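Local structure of DUF3201 domain-containing protein (Pyrococcus furiosus, 1YB3) at residues A[23-28]-A[81-86]; A[68-71]-A[75-78]; A[87-92]-A[163-168]; A[101-104]-A[110-113]. The protein is of unknown function, a conserved hyperthermophile protein whose single chain folds with helices packed on an antiparallel beta sheet. One frame throughout, in Å; residues are numbered along the deposited sequence.

In the fold
Three of the four contacts pack a helix against the main antiparallel sheet, and contact 2 lies within that sheet. Along the chain contact 2 falls between the two segments of contact 1, and contact 4 between those of contact 3. Contacts 1 and 3 share strand 82-90, their centres about 19 Å apart; contact 2 uses the neighbouring strand 74-79, and its centre is about 8 Å from that of contact 1. Contacts 3 and 4, about 10 Å apart between centres, meet where helices 155-171 and 96-105 touch. Strand 82-90 thus ties the N-terminal helix 11-35 and the C-terminal helix 155-171 into one hydrophobic core.

Contact 1: A[23-28]-A[81-86]; sequences GDIFEL and QGFYFV
Just past Gly-82, at the start of strand 82-90, Phe-83 carries the whole contact by resting its ring against three residues of helix 11-35: Asp-24, Ile-25 and Leu-28. Its CG stands anti to its own carbonyl carbon (chi1 -66°), which swings the ring over to the helix. Ile-25 meets the ring at its edge, near the ring plane, with CD1 3.8 Å from Phe-83 CD1. Leu-28 approaches obliquely, its CD2 3.7 Å from Phe-83 CE1. Toward the far end of the ring, Asp-24 lays its methylene CB 3.8 Å and its carboxylate OD2 3.9 Å from Phe-83 CZ; its carboxylate plane is only 17° from that of the ring. No hydrogen bond links the segments. An alanine in place of Phe-83 would probably open a gap between helix and strand, leaving Ile-25 CD1 and Leu-28 CD2 without the ring they pack on. Next along, Tyr-84 directs its CB away from the helix and its hydroxyl is hydrogen-bonded to His-65. Phe-85 then turns to Val-76 and to Ile-162 of helix 155-171, whose Val-158 also touches Phe-83. With the two segment axes 10.0 Å apart and inclined at 41°, and side chains filling the interval, the arrangement is that of a helix packed on one face of an antiparallel sheet, in a layered alpha+beta fold.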
loop_
_atom_site.group_PDB
_atom_site.type_symbol
_atom_site.label_atom_id
_atom_site.label_comp_id
_atom_site.label_asym_id
_atom_site.label_seq_id
_atom_site.Cartn_x
_atom_site.Cartn_y
_atom_site.Cartn_z
ATOM N N GLY A 23 9.145 -8.652 13.309
ATOM C CA GLY A 23 8.444 -9.870 13.750
ATOM C C GLY A 23 7.054 -9.972 13.133
ATOM O O GLY A 23 6.656 -11.037 12.657
ATOM N N ASP A 24 6.344 -8.850 13.104
ATOM C CA ASP A 24 4.996 -8.820 12.531
ATOM C C ASP A 24 4.986 -9.150 11.033
ATOM O O ASP A 24 4.038 -9.801 10.561
ATOM C CB ASP A 24 4.315 -7.464 12.764
ATOM C CG ASP A 24 3.785 -7.292 14.192
ATOM O OD1 ASP A 24 4.051 -8.152 15.067
ATOM O OD2 ASP A 24 3.095 -6.276 14.431
ATOM N N ILE A 25 5.975 -8.669 10.277
ATOM C CA ILE A 25 6.008 -8.962 8.834
ATOM C C ILE A 25 6.448 -10.395 8.523
ATOM O O ILE A 25 5.908 -11.043 7.604
ATOM C CB ILE A 25 6.794 -7.905 8.012
ATOM C CG1 ILE A 25 6.019 -6.590 7.989
ATOM C CG2 ILE A 25 7.034 -8.359 6.566
ATOM C CD1 ILE A 25 4.639 -6.685 7.303
ATOM N N PHE A 26 7.402 -10.920 9.290
ATOM C CA PHE A 26 7.753 -12.324 9.097
ATOM C C PHE A 26 6.510 -13.196 9.354
ATOM O O PHE A 26 6.222 -14.126 8.585
ATOM C CB PHE A 26 8.950 -12.731 9.970
ATOM C CG PHE A 26 10.257 -12.121 9.524
ATOM C CD1 PHE A 26 10.736 -12.327 8.227
ATOM C CD2 PHE A 26 11.022 -11.349 10.405
ATOM C CE1 PHE A 26 11.946 -11.758 7.809
ATOM C CE2 PHE A 26 12.244 -10.774 9.995
ATOM C CZ PHE A 26 12.698 -10.975 8.701
ATOM N N GLU A 27 5.746 -12.843 10.386
ATOM C CA GLU A 27 4.524 -13.572 10.757
ATOM C C GLU A 27 3.453 -13.427 9.673
ATOM O O GLU A 27 2.837 -14.423 9.243
ATOM C CB GLU A 27 3.987 -13.072 12.101
ATOM C CG GLU A 27 2.660 -13.713 12.537
ATOM C CD GLU A 27 2.152 -13.165 13.870
ATOM O OE1 GLU A 27 2.195 -13.923 14.875
ATOM O OE2 GLU A 27 1.726 -11.980 13.917
ATOM N N LEU A 28 3.238 -12.189 9.231
ATOM C CA LEU A 28 2.186 -11.902 8.247
ATOM C C LEU A 28 2.486 -12.554 6.904
ATOM O O LEU A 28 1.540 -13.002 6.207
ATOM C CB LEU A 28 1.994 -10.396 8.076
ATOM C CG LEU A 28 0.894 -9.926 7.128
ATOM C CD1 LEU A 28 -0.485 -10.470 7.599
ATOM C CD2 LEU A 28 0.917 -8.410 7.052
ATOM N N GLN A 81 5.308 3.343 11.093
ATOM C CA GLN A 81 3.874 3.726 11.170
ATOM C C GLN A 81 2.937 2.530 11.323
ATOM O O GLN A 81 1.807 2.663 11.841
ATOM C CB GLN A 81 3.452 4.513 9.936
ATOM C CG GLN A 81 3.882 5.970 9.921
ATOM C CD GLN A 81 3.369 6.720 8.690
ATOM O OE1 GLN A 81 3.277 6.162 7.598
ATOM N NE2 GLN A 81 3.035 7.984 8.874
ATOM N N GLY A 82 3.401 1.370 10.872
ATOM C CA GLY A 82 2.580 0.149 10.885
ATOM C C GLY A 82 2.562 -0.576 9.551
ATOM O O GLY A 82 3.425 -0.356 8.697
ATOM N N PHE A 83 1.569 -1.460 9.386
ATOM C CA PHE A 83 1.417 -2.238 8.165
ATOM C C PHE A 83 0.931 -1.374 6.986
ATOM O O PHE A 83 0.206 -0.376 7.164
ATOM C CB PHE A 83 0.334 -3.301 8.330
ATOM C CG PHE A 83 0.631 -4.381 9.325
ATOM C CD1 PHE A 83 1.609 -5.359 9.072
ATOM C CD2 PHE A 83 -0.138 -4.486 10.483
ATOM C CE1 PHE A 83 1.840 -6.391 9.982
ATOM C CE2 PHE A 83 0.078 -5.524 11.401
ATOM C CZ PHE A 83 1.069 -6.474 11.155
ATOM N N TYR A 84 1.273 -1.807 5.781
ATOM C CA TYR A 84 0.658 -1.271 4.571
ATOM C C TYR A 84 0.596 -2.371 3.514
ATOM O O TYR A 84 1.304 -3.381 3.599
ATOM C CB TYR A 84 1.443 -0.073 4.038
ATOM C CG TYR A 84 2.788 -0.475 3.474
ATOM C CD1 TYR A 84 2.916 -0.811 2.137
ATOM C CD2 TYR A 84 3.915 -0.584 4.301
ATOM C CE1 TYR A 84 4.155 -1.236 1.601
ATOM C CE2 TYR A 84 5.153 -0.995 3.774
ATOM C CZ TYR A 84 5.259 -1.309 2.441
ATOM O OH TYR A 84 6.470 -1.727 1.918
ATOM N N PHE A 85 -0.275 -2.182 2.527
ATOM C CA PHE A 85 -0.153 -2.934 1.296
ATOM C C PHE A 85 -0.384 -1.978 0.148
ATOM O O PHE A 85 -0.978 -0.908 0.314
ATOM C CB PHE A 85 -1.108 -4.147 1.251
ATOM C CG PHE A 85 -2.572 -3.770 1.226
ATOM C CD1 PHE A 85 -3.218 -3.568 0.013
ATOM C CD2 PHE A 85 -3.287 -3.644 2.409
ATOM C CE1 PHE A 85 -4.578 -3.226 -0.032
ATOM C CE2 PHE A 85 -4.659 -3.271 2.381
ATOM C CZ PHE A 85 -5.289 -3.056 1.150
ATOM N N VAL A 86 0.140 -2.358 -1.006
ATOM C CA VAL A 86 0.013 -1.535 -2.205
ATOM C C VAL A 86 -0.093 -2.444 -3.413
ATOM O O VAL A 86 0.614 -3.455 -3.482
ATOM C CB VAL A 86 1.221 -0.540 -2.344
ATOM C CG1 VAL A 86 2.547 -1.264 -2.266
ATOM C CG2 VAL A 86 1.105 0.323 -3.624
#

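Contact 2: A[68-71]-A[75-78]; sequences FAVK and EVGA
Phe-68 and Val-76 form an antiparallel hydrogen-bonded pair, with their CA atoms 5.5 Å apart. Phe-68 N gives a bond to Val-76 O at 2.8 Å, and Val-76 N returns one to Phe-68 O at 2.9 Å; both are close to straight at the hydrogen. The next pair, Ala-69 with Glu-75, is non-hydrogen-bonded, and its CA atoms draw in to 4.4 Å. The segment directions are 156° apart, so the strands run antiparallel with some twist. On the face that carries Phe-68 and Val-76, the two side chains lie side by side and point the same way. The first torsion of Phe-68 sets CG between the backbone N and the carbonyl carbon (chi1 58°), folding the ring across toward its partner. Val-76 CB then sits over one face, 3.9 Å from the ring centroid and 25° off the normal, a CH-pi contact displaced toward the rim. One branch, Val-76 CG2, reaches Val-70 CG2 at 3.9 Å. Helix 11-35 packs on this face through Ile-25 and Leu-28. The opposite face holds Ala-69 and Glu-75, where the bent chain of Glu-75, deposited in two conformers, brings its carboxylate alongside Ala-69 in the copy described here. Reciprocal bonds and alternating faces between successive strands are those of a beta hairpin, here strands 65-71 and 74-79 within the main sheet.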
loop_
_atom_site.group_PDB
_atom_site.type_symbol
_atom_site.label_atom_id
_atom_site.label_comp_id
_atom_site.label_asym_id
_atom_site.label_seq_id
_atom_site.Cartn_x
_atom_site.Cartn_y
_atom_site.Cartn_z
ATOM N N PHE A 68 7.140 -7.773 1.422
ATOM C CA PHE A 68 7.139 -8.972 0.565
ATOM C C PHE A 68 6.163 -8.781 -0.585
ATOM O O PHE A 68 5.094 -8.198 -0.394
ATOM C CB PHE A 68 6.844 -10.267 1.348
ATOM C CG PHE A 68 5.534 -10.274 2.096
ATOM C CD1 PHE A 68 4.371 -10.813 1.499
ATOM C CD2 PHE A 68 5.444 -9.761 3.400
ATOM C CE1 PHE A 68 3.160 -10.847 2.203
ATOM C CE2 PHE A 68 4.248 -9.793 4.097
ATOM C CZ PHE A 68 3.083 -10.327 3.480
ATOM N N ALA A 69 6.557 -9.247 -1.774
ATOM C CA ALA A 69 5.717 -9.172 -2.978
ATOM C C ALA A 69 4.536 -10.139 -2.925
ATOM O O ALA A 69 4.648 -11.274 -2.408
ATOM C CB ALA A 69 6.575 -9.509 -4.208
ATOM N N VAL A 70 3.414 -9.670 -3.470
ATOM C CA VAL A 70 2.231 -10.491 -3.746
ATOM C C VAL A 70 1.900 -10.231 -5.216
ATOM O O VAL A 70 1.487 -9.150 -5.573
ATOM C CB VAL A 70 1.021 -10.109 -2.865
ATOM C CG1 VAL A 70 -0.187 -11.042 -3.170
ATOM C CG2 VAL A 70 1.363 -10.137 -1.358
ATOM N N LYS A 71 2.141 -11.219 -6.068
ATOM C CA LYS A 71 1.970 -11.031 -7.514
ATOM C C LYS A 71 0.491 -11.164 -7.878
ATOM O O LYS A 71 -0.214 -11.958 -7.272
ATOM C CB LYS A 71 2.790 -12.052 -8.274
ATOM C CG LYS A 71 4.278 -12.013 -7.925
ATOM C CD LYS A 71 5.066 -12.844 -8.919
ATOM C CE LYS A 71 6.547 -12.685 -8.674
ATOM N NZ LYS A 71 7.307 -13.225 -9.841
ATOM N N GLU A 75 2.591 -5.473 -2.940
ATOM C CA GLU A 75 3.596 -5.488 -1.858
ATOM C C GLU A 75 2.878 -5.320 -0.532
ATOM O O GLU A 75 1.958 -4.510 -0.418
ATOM C CB GLU A 75 4.633 -4.360 -2.034
ATOM C CG GLU A 75 5.522 -4.480 -3.287
ATOM C CD GLU A 75 6.677 -5.479 -3.143
ATOM O OE1 GLU A 75 6.945 -5.959 -2.022
ATOM O OE2 GLU A 75 7.325 -5.781 -4.170
ATOM N N VAL A 76 3.295 -6.089 0.473
ATOM C CA VAL A 76 2.800 -5.898 1.834
ATOM C C VAL A 76 4.029 -5.672 2.709
ATOM O O VAL A 76 5.030 -6.373 2.567
ATOM C CB VAL A 76 2.096 -7.149 2.311
ATOM C CG1 VAL A 76 1.673 -7.025 3.769
ATOM C CG2 VAL A 76 0.895 -7.416 1.395
ATOM N N GLY A 77 3.947 -4.720 3.622
ATOM C CA GLY A 77 5.138 -4.440 4.476
ATOM C C GLY A 77 4.807 -3.689 5.745
ATOM O O GLY A 77 3.632 -3.523 6.103
ATOM N N ALA A 78 5.846 -3.249 6.454
ATOM C CA ALA A 78 5.624 -2.441 7.653
ATOM C C ALA A 78 6.708 -1.401 7.709
ATOM O O ALA A 78 7.841 -1.637 7.236
ATOM C CB ALA A 78 5.653 -3.297 8.911
#

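Contact 3: A[87-92]-A[163-168]; sequences FAFPKE and KRFIEL
Phe-165 of helix 155-171 slides in beside Phe-87 and Phe-89 of strand 82-90, a helix-on-sheet contact of a layered alpha+beta fold carried by three phenylalanines. Phe-87 and Phe-165 have planes only 10° apart, yet their centroids are 5.3 Å apart and the rings barely overlap, so the pair is near-parallel but strongly slid rather than a full stack. Its closest approach is Phe-87 CD2 to Phe-165 CE2, at 3.6 Å. The ring of Phe-165 reaches the strand because its CG stands opposite the backbone N (chi1 -170°). Around this tight spot the contact soon thins: Ile-166 CG1 comes no nearer than 4.7 Å, to Phe-87 CZ, while Lys-163 and Glu-167 lie on the exposed side of the helix and Arg-164 forms a salt bridge with Glu-161. Beyond Phe-89 the chain turns away, and Glu-92 is at the surface. A serine at Phe-165 would probably leave Phe-87 and Phe-89 facing a gap and set a hydroxyl in the buried layer that Val-102 of helix 96-105 also lines. Phe-89 meets the ring rim to rim, each edge near the other's plane, with Phe-89 CE2 3.9 Å from Phe-165 CZ.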
loop_
_atom_site.group_PDB
_atom_site.type_symbol
_atom_site.label_atom_id
_atom_site.label_comp_id
_atom_site.label_asym_id
_atom_site.label_seq_id
_atom_site.Cartn_x
_atom_site.Cartn_y
_atom_site.Cartn_z
ATOM N N PHE A 87 -0.977 -2.098 -4.358
ATOM C CA PHE A 87 -1.030 -2.791 -5.639
ATOM C C PHE A 87 -0.875 -1.785 -6.755
ATOM O O PHE A 87 -1.451 -0.695 -6.679
ATOM C CB PHE A 87 -2.369 -3.501 -5.816
ATOM C CG PHE A 87 -2.426 -4.845 -5.128
ATOM C CD1 PHE A 87 -2.039 -5.986 -5.810
ATOM C CD2 PHE A 87 -2.872 -4.950 -3.821
ATOM C CE1 PHE A 87 -2.074 -7.239 -5.198
ATOM C CE2 PHE A 87 -2.918 -6.224 -3.188
ATOM C CZ PHE A 87 -2.519 -7.342 -3.888
ATOM N N ALA A 88 -0.123 -2.181 -7.779
ATOM C CA ALA A 88 0.115 -1.349 -8.961
ATOM C C ALA A 88 -0.651 -1.940 -10.125
ATOM O O ALA A 88 -0.595 -3.166 -10.351
ATOM C CB ALA A 88 1.602 -1.304 -9.287
ATOM N N PHE A 89 -1.318 -1.079 -10.894
ATOM C CA PHE A 89 -2.037 -1.509 -12.089
ATOM C C PHE A 89 -1.699 -0.585 -13.271
ATOM O O PHE A 89 -1.532 0.630 -13.064
ATOM C CB PHE A 89 -3.546 -1.488 -11.859
ATOM C CG PHE A 89 -4.013 -2.379 -10.728
ATOM C CD1 PHE A 89 -3.945 -3.771 -10.846
ATOM C CD2 PHE A 89 -4.556 -1.830 -9.570
ATOM C CE1 PHE A 89 -4.384 -4.597 -9.788
ATOM C CE2 PHE A 89 -5.008 -2.649 -8.533
ATOM C CZ PHE A 89 -4.913 -4.034 -8.653
ATOM N N PRO A 90 -1.609 -1.149 -14.499
ATOM C CA PRO A 90 -1.436 -0.282 -15.672
ATOM C C PRO A 90 -2.617 0.678 -15.831
ATOM O O PRO A 90 -3.773 0.292 -15.686
ATOM C CB PRO A 90 -1.373 -1.268 -16.851
ATOM C CG PRO A 90 -1.057 -2.591 -16.259
ATOM C CD PRO A 90 -1.672 -2.577 -14.875
ATOM N N LYS A 91 -2.310 1.938 -16.136
ATOM C CA LYS A 91 -3.317 2.981 -16.291
ATOM C C LYS A 91 -4.461 2.563 -17.233
ATOM O O LYS A 91 -5.627 2.848 -16.962
ATOM C CB LYS A 91 -2.624 4.269 -16.789
ATOM C CG LYS A 91 -3.513 5.474 -17.050
ATOM C CD LYS A 91 -2.671 6.740 -17.376
ATOM C CE LYS A 91 -2.004 6.684 -18.751
ATOM N NZ LYS A 91 -1.400 8.011 -19.154
ATOM N N GLU A 92 -4.128 1.880 -18.328
ATOM C CA GLU A 92 -5.133 1.526 -19.350
ATOM C C GLU A 92 -6.169 0.510 -18.858
ATOM O O GLU A 92 -7.228 0.366 -19.460
ATOM C CB GLU A 92 -4.473 1.049 -20.655
ATOM C CG GLU A 92 -3.760 -0.300 -20.578
ATOM C CD GLU A 92 -2.282 -0.190 -20.215
ATOM O OE1 GLU A 92 -1.810 0.915 -19.838
ATOM O OE2 GLU A 92 -1.586 -1.227 -20.314
ATOM N N LYS A 163 -8.298 -8.412 1.783
ATOM C CA LYS A 163 -9.425 -9.191 1.257
ATOM C C LYS A 163 -10.423 -8.270 0.540
ATOM O O LYS A 163 -10.840 -8.547 -0.587
ATOM C CB LYS A 163 -10.108 -9.962 2.396
ATOM C CG LYS A 163 -11.391 -10.673 1.955
ATOM C CD LYS A 163 -11.981 -11.553 3.063
ATOM C CE LYS A 163 -12.605 -10.735 4.170
ATOM N NZ LYS A 163 -13.427 -11.600 5.076
ATOM N N ARG A 164 -10.804 -7.171 1.193
ATOM C CA ARG A 164 -11.712 -6.188 0.585
ATOM C C ARG A 164 -11.119 -5.599 -0.703
ATOM O O ARG A 164 -11.823 -5.396 -1.684
ATOM C CB ARG A 164 -12.126 -5.088 1.575
ATOM C CG ARG A 164 -13.042 -5.605 2.712
ATOM C CD ARG A 164 -13.364 -4.520 3.741
ATOM N NE ARG A 164 -14.323 -3.547 3.237
ATOM C CZ ARG A 164 -14.023 -2.305 2.865
ATOM N NH1 ARG A 164 -12.768 -1.871 2.925
ATOM N NH2 ARG A 164 -14.983 -1.489 2.430
ATOM N N PHE A 165 -9.809 -5.340 -0.698
ATOM C CA PHE A 165 -9.193 -4.804 -1.877
ATOM C C PHE A 165 -9.230 -5.795 -3.039
ATOM O O PHE A 165 -9.576 -5.438 -4.182
ATOM C CB PHE A 165 -7.741 -4.363 -1.588
ATOM C CG PHE A 165 -7.137 -3.570 -2.721
ATOM C CD1 PHE A 165 -7.261 -2.169 -2.743
ATOM C CD2 PHE A 165 -6.508 -4.218 -3.790
ATOM C CE1 PHE A 165 -6.744 -1.428 -3.812
ATOM C CE2 PHE A 165 -5.976 -3.477 -4.877
ATOM C CZ PHE A 165 -6.088 -2.075 -4.870
ATOM N N ILE A 166 -8.879 -7.045 -2.745
ATOM C CA ILE A 166 -8.877 -8.096 -3.776
ATOM C C ILE A 166 -10.290 -8.275 -4.360
ATOM O O ILE A 166 -10.450 -8.364 -5.579
ATOM C CB ILE A 166 -8.262 -9.430 -3.250
ATOM C CG1 ILE A 166 -6.737 -9.273 -3.087
ATOM C CG2 ILE A 166 -8.574 -10.589 -4.204
ATOM C CD1 ILE A 166 -6.059 -10.360 -2.233
ATOM N N GLU A 167 -11.293 -8.247 -3.497
ATOM C CA GLU A 167 -12.690 -8.418 -3.926
ATOM C C GLU A 167 -13.128 -7.240 -4.821
ATOM O O GLU A 167 -13.778 -7.440 -5.851
ATOM C CB GLU A 167 -13.599 -8.621 -2.714
ATOM C CG GLU A 167 -13.319 -9.957 -2.009
ATOM C CD GLU A 167 -13.939 -10.084 -0.612
ATOM O OE1 GLU A 167 -14.363 -9.054 -0.015
ATOM O OE2 GLU A 167 -13.962 -11.239 -0.111
ATOM N N LEU A 168 -12.726 -6.021 -4.456
ATOM C CA LEU A 168 -13.034 -4.858 -5.287
ATOM C C LEU A 168 -12.319 -4.972 -6.641
ATOM O O LEU A 168 -12.913 -4.734 -7.695
ATOM C CB LEU A 168 -12.629 -3.576 -4.570
ATOM C CG LEU A 168 -12.755 -2.280 -5.362
ATOM C CD1 LEU A 168 -14.202 -1.982 -5.799
ATOM C CD2 LEU A 168 -12.173 -1.121 -4.531
#

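Contact 4: A[101-104]-A[110-113]; sequences DVIR and FIYG
Ile-111 makes a small, purely apolar contact with Val-102 and Ile-103, between strand 108-112 and the last turn of helix 96-105, the helix that precedes it in the chain. Only 78 Å² of surface is buried, counting both sides, and no hydrogen bond crosses. The touching atom on the strand is CD1 of Ile-111, carried well out from the sheet because CG1 stands anti to the carbonyl carbon and the chain then runs on extended (chi2 171°). It approaches Ile-103 CG1 at 4.1 Å, the two side chains crossing at about a right angle; this is the firm part of the contact. The approach of Val-102 CG1 to the same Ile-111 CD1, at 4.2 Å, is doubtful, since this valine is deposited in two conformers. These are loose van der Waals distances between branched side chains. Strand 82-90, helix 96-105 and strand 108-112 form a beta-alpha-beta crossover, in which the two strands run parallel with strand 144-150 between them; the contact lies where the helix returns to the sheet. Helix 155-171 borders it, since Phe-165 and Leu-168 pack on Val-102, while Ile-111 touches Ile-145 and Tyr-122 on the flanking strands. On the helix, Asp-101 lies beyond the touching pair and bonds through OD2 to the hydroxyl of Tyr-172.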
loop_
_atom_site.group_PDB
_atom_site.type_symbol
_atom_site.label_atom_id
_atom_site.label_comp_id
_atom_site.label_asym_id
_atom_site.label_seq_id
_atom_site.Cartn_x
_atom_site.Cartn_y
_atom_site.Cartn_z
ATOM N N ASP A 101 -14.589 4.129 -6.407
ATOM C CA ASP A 101 -14.860 3.023 -5.483
ATOM C C ASP A 101 -13.735 2.807 -4.475
ATOM O O ASP A 101 -13.986 2.587 -3.273
ATOM C CB ASP A 101 -15.079 1.724 -6.268
ATOM C CG ASP A 101 -16.421 1.680 -6.984
ATOM O OD1 ASP A 101 -17.192 2.659 -6.895
ATOM O OD2 ASP A 101 -16.701 0.654 -7.640
ATOM N N VAL A 102 -12.492 2.852 -4.945
ATOM C CA VAL A 102 -11.373 2.637 -4.027
ATOM C C VAL A 102 -11.282 3.770 -2.972
ATOM O O VAL A 102 -11.058 3.514 -1.801
ATOM C CB VAL A 102 -10.040 2.343 -4.785
ATOM C CG1 VAL A 102 -9.488 3.609 -5.471
ATOM C CG2 VAL A 102 -9.025 1.699 -3.851
ATOM N N ILE A 103 -11.519 5.008 -3.397
ATOM C CA ILE A 103 -11.519 6.139 -2.480
ATOM C C ILE A 103 -12.574 5.974 -1.370
ATOM O O ILE A 103 -12.323 6.304 -0.205
ATOM C CB ILE A 103 -11.681 7.479 -3.246
ATOM C CG1 ILE A 103 -10.404 7.748 -4.048
ATOM C CG2 ILE A 103 -12.020 8.641 -2.278
ATOM C CD1 ILE A 103 -10.513 8.932 -5.019
ATOM N N ARG A 104 -13.739 5.439 -1.730
ATOM C CA ARG A 104 -14.812 5.231 -0.747
ATOM C C ARG A 104 -14.588 4.010 0.140
ATOM O O ARG A 104 -15.179 3.921 1.215
ATOM C CB ARG A 104 -16.190 5.141 -1.438
ATOM C CG ARG A 104 -16.616 6.453 -2.148
ATOM C CD ARG A 104 -17.868 6.246 -3.003
ATOM N N PHE A 110 -3.537 6.182 -0.268
ATOM C CA PHE A 110 -2.736 7.025 -1.157
ATOM C C PHE A 110 -2.795 6.433 -2.561
ATOM O O PHE A 110 -2.726 5.214 -2.739
ATOM C CB PHE A 110 -1.260 7.059 -0.708
ATOM C CG PHE A 110 -1.042 7.619 0.683
ATOM C CD1 PHE A 110 -0.653 8.943 0.854
ATOM C CD2 PHE A 110 -1.216 6.823 1.813
ATOM C CE1 PHE A 110 -0.434 9.468 2.158
ATOM C CE2 PHE A 110 -1.007 7.320 3.102
ATOM C CZ PHE A 110 -0.618 8.660 3.274
ATOM N N ILE A 111 -2.887 7.297 -3.570
ATOM C CA ILE A 111 -2.804 6.839 -4.954
ATOM C C ILE A 111 -1.718 7.677 -5.615
ATOM O O ILE A 111 -1.790 8.908 -5.570
ATOM C CB ILE A 111 -4.123 7.058 -5.713
ATOM C CG1 ILE A 111 -5.298 6.424 -4.950
ATOM C CG2 ILE A 111 -4.035 6.507 -7.139
ATOM C CD1 ILE A 111 -6.685 6.789 -5.540
ATOM N N TYR A 112 -0.735 7.005 -6.187
ATOM C CA TYR A 112 0.480 7.685 -6.672
ATOM C C TYR A 112 1.107 6.963 -7.840
ATOM O O TYR A 112 0.851 5.791 -8.046
ATOM C CB TYR A 112 1.491 7.877 -5.523
ATOM C CG TYR A 112 1.899 6.636 -4.742
ATOM C CD1 TYR A 112 2.887 5.767 -5.215
ATOM C CD2 TYR A 112 1.304 6.351 -3.501
ATOM C CE1 TYR A 112 3.277 4.620 -4.467
ATOM C CE2 TYR A 112 1.682 5.226 -2.750
ATOM C CZ TYR A 112 2.663 4.362 -3.239
ATOM O OH TYR A 112 3.046 3.249 -2.502
ATOM N N GLY A 113 1.922 7.676 -8.626
ATOM C CA GLY A 113 2.659 7.062 -9.733
ATOM C C GLY A 113 3.938 6.381 -9.281
ATOM O O GLY A 113 3.973 5.746 -8.225
#